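Lys-gingipain W83 (Porphyromonas gingivalis, PDB 3KM5) cleaves proteins after lysine as a secreted cysteine protease, and carries haemolytic adhesin domains, of which this chain is the K2 domain. Local coordinates at residues T23-A26 and D27-Q31. Numbering follows the deposited sequence.
With CA (calcium ion), chain C.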
ATOM      1  N   THR A  23      -9.404   3.891   5.952  1.00  9.52           N
ATOM      2  CA  THR A  23      -8.110   3.679   6.525  1.00 10.11           C
ATOM      3  C   THR A  23      -8.216   3.694   8.042  1.00 11.07           C
ATOM      4  O   THR A  23      -9.139   4.274   8.629  1.00 11.74           O
ATOM      5  CB  THR A  23      -7.099   4.753   6.114  1.00 10.95           C
ATOM      6  OG1 THR A  23      -7.504   6.019   6.661  1.00 13.19           O
ATOM      7  CG2 THR A  23      -6.948   4.889   4.601  1.00 10.11           C
ATOM      8  N   ILE A  24      -7.260   3.008   8.645  1.00 10.26           N
ATOM      9  CA  ILE A  24      -7.026   3.034  10.094  1.00 10.22           C
ATOM     10  C   ILE A  24      -5.554   3.374  10.369  1.00 10.14           C
ATOM     11  O   ILE A  24      -4.623   2.721   9.841  1.00 10.68           O
ATOM     12  CB  ILE A  24      -7.372   1.700  10.793  1.00  9.22           C
ATOM     13  CG1 ILE A  24      -8.780   1.224  10.434  1.00 12.70           C
ATOM     14  CG2 ILE A  24      -7.247   1.857  12.329  1.00 12.86           C
ATOM     15  CD1 ILE A  24      -9.098  -0.184  10.962  1.00 10.26           C
ATOM     16  N   ASP A  25      -5.342   4.412  11.168  1.00  9.79           N
ATOM     17  CA  ASP A  25      -4.013   4.720  11.721  1.00  9.71           C
ATOM     18  C   ASP A  25      -3.893   4.014  13.071  1.00  9.20           C
ATOM     19  O   ASP A  25      -4.069   4.666  14.097  1.00 11.00           O
ATOM     20  CB  ASP A  25      -3.913   6.236  11.897  1.00 10.15           C
ATOM     21  CG  ASP A  25      -2.673   6.676  12.643  1.00  9.43           C
ATOM     22  OD1 ASP A  25      -1.643   5.966  12.571  1.00 11.26           O
ATOM     23  OD2 ASP A  25      -2.732   7.727  13.306  1.00  9.41           O
ATOM     24  N   ALA A  26      -3.720   2.697  13.096  1.00 11.25           N
ATOM     25  CA  ALA A  26      -3.858   1.966  14.339  1.00  8.86           C
ATOM     26  C   ALA A  26      -2.735   2.263  15.327  1.00 11.03           C
ATOM     27  O   ALA A  26      -2.988   2.217  16.537  1.00 12.47           O
ATOM     28  CB  ALA A  26      -3.957   0.472  14.034  1.00 10.16           C
ATOM     29  N   ASP A  27      -1.531   2.598  14.866  1.00  9.57           N
ATOM     30  CA  ASP A  27      -0.458   2.945  15.810  1.00 11.99           C
ATOM     31  C   ASP A  27      -0.685   4.325  16.426  1.00 13.86           C
ATOM     32  O   ASP A  27      -0.125   4.628  17.491  1.00 14.35           O
ATOM     33  CB  ASP A  27       0.889   2.925  15.133  1.00 11.53           C
ATOM     34  CG  ASP A  27       0.910   3.810  13.917  1.00  9.59           C
ATOM     35  OD1 ASP A  27       0.285   3.452  12.888  1.00 10.13           O
ATOM     36  OD2 ASP A  27       1.473   4.891  13.999  1.00 12.74           O
ATOM     37  N   GLY A  28      -1.469   5.187  15.755  1.00 11.12           N
ATOM     38  CA  GLY A  28      -1.813   6.489  16.326  1.00 10.49           C
ATOM     39  C   GLY A  28      -0.881   7.641  16.094  1.00 12.08           C
ATOM     40  O   GLY A  28      -0.997   8.655  16.789  1.00 17.03           O
ATOM     41  N   ASP A  29       0.033   7.563  15.135  1.00  8.93           N
ATOM     42  CA  ASP A  29       0.985   8.647  14.879  1.00  9.08           C
ATOM     43  C   ASP A  29       0.519   9.714  13.851  1.00  9.28           C
ATOM     44  O   ASP A  29       1.289  10.567  13.442  1.00 10.51           O
ATOM     45  CB  ASP A  29       2.364   8.120  14.431  1.00 10.32           C
ATOM     46  CG  ASP A  29       2.356   7.500  13.057  1.00 13.19           C
ATOM     47  OD1 ASP A  29       1.269   7.426  12.427  1.00  9.72           O
ATOM     48  OD2 ASP A  29       3.435   7.076  12.598  1.00 11.27           O
ATOM     49  N   GLY A  30      -0.737   9.667  13.411  1.00 10.30           N
ATOM     50  CA  GLY A  30      -1.236  10.694  12.479  1.00 10.92           C
ATOM     51  C   GLY A  30      -0.675  10.587  11.070  1.00  9.81           C
ATOM     52  O   GLY A  30      -0.782  11.505  10.273  1.00  9.44           O
ATOM     53  N   GLN A  31      -0.128   9.420  10.739  1.00  9.50           N
ATOM     54  CA  GLN A  31       0.438   9.120   9.416  1.00  8.32           C
ATOM     55  C   GLN A  31      -0.096   7.768   8.949  1.00  9.02           C
ATOM     56  O   GLN A  31      -0.095   6.790   9.716  1.00 10.52           O
ATOM     57  CB  GLN A  31       1.975   9.116   9.468  1.00  8.94           C
ATOM     58  CG  GLN A  31       2.507  10.504   9.958  1.00 10.67           C
ATOM     59  CD  GLN A  31       3.995  10.672  10.004  1.00 19.09           C
ATOM     60  OE1 GLN A  31       4.565  10.981  11.054  1.00 30.12           O
ATOM     61  NE2 GLN A  31       4.638  10.501   8.872  1.00 17.01           N
TER
HETATM   62 CA    CA C2011       0.304   5.434  11.497  1.00  9.01          CA
HETATM   63  O   HOH W   1       2.645   5.190  10.838  1.00 10.00           O
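Asp25, Asp27 and Asp29 wrap their carboxylates round one calcium ion in a local, metal-centred contact. The loop lies at the protein surface, where the edge strand 22-25 ends and the chain turns toward strand 34-37. Asp25 OD1 binds the calcium at 2.3 Å. Its CG lies anti to the backbone N (chi1 172°), which carries the carboxylate to the calcium and to the backbone of 27-31. The other oxygen, Asp25 OD2, accepts from Gly30 N at 2.8 Å, on the syn side and somewhat out of the carboxylate plane. One carboxylate thus holds both the ion and the backbone of the loop, and its rotation is fixed. Gly28 N adds weak bonds to Asp25 O and OD1.

Asp27 meets the ion with both oxygens, unevenly: OD1 at 2.4 Å and OD2 at 2.8 Å from the calcium. Its carboxylate plane stands 73° from that of Asp25. OD1 also accepts from the backbone N of Asp66, which ties the loop to the adjoining strand 66-70. OD2 takes Asp29 N from above the carboxylate plane, an Asx turn. Two residues on, Asp29 uses one oxygen for both tasks. Asp29 OD1 binds the calcium at 2.4 Å and accepts from Gln31 N at 3.0 Å, a second Asx turn. Its OD2 receives a hydrogen bond from a water that is itself a calcium ligand.

Gln31 contributes its backbone O, 2.3 Å from the calcium, and Asn67 OD1 completes the shell. The clustered acidic oxygens are probably tolerated because the cation balances their charge. Gly28 and Gly30 both have positive phi and let the chain curl tightly. The alternating Asp-x-Asp-x-Asp ligands, followed by a backbone carbonyl, form a DxDxDG-type calcium-binding loop, here joining two strands of the jelly-roll adhesin domain.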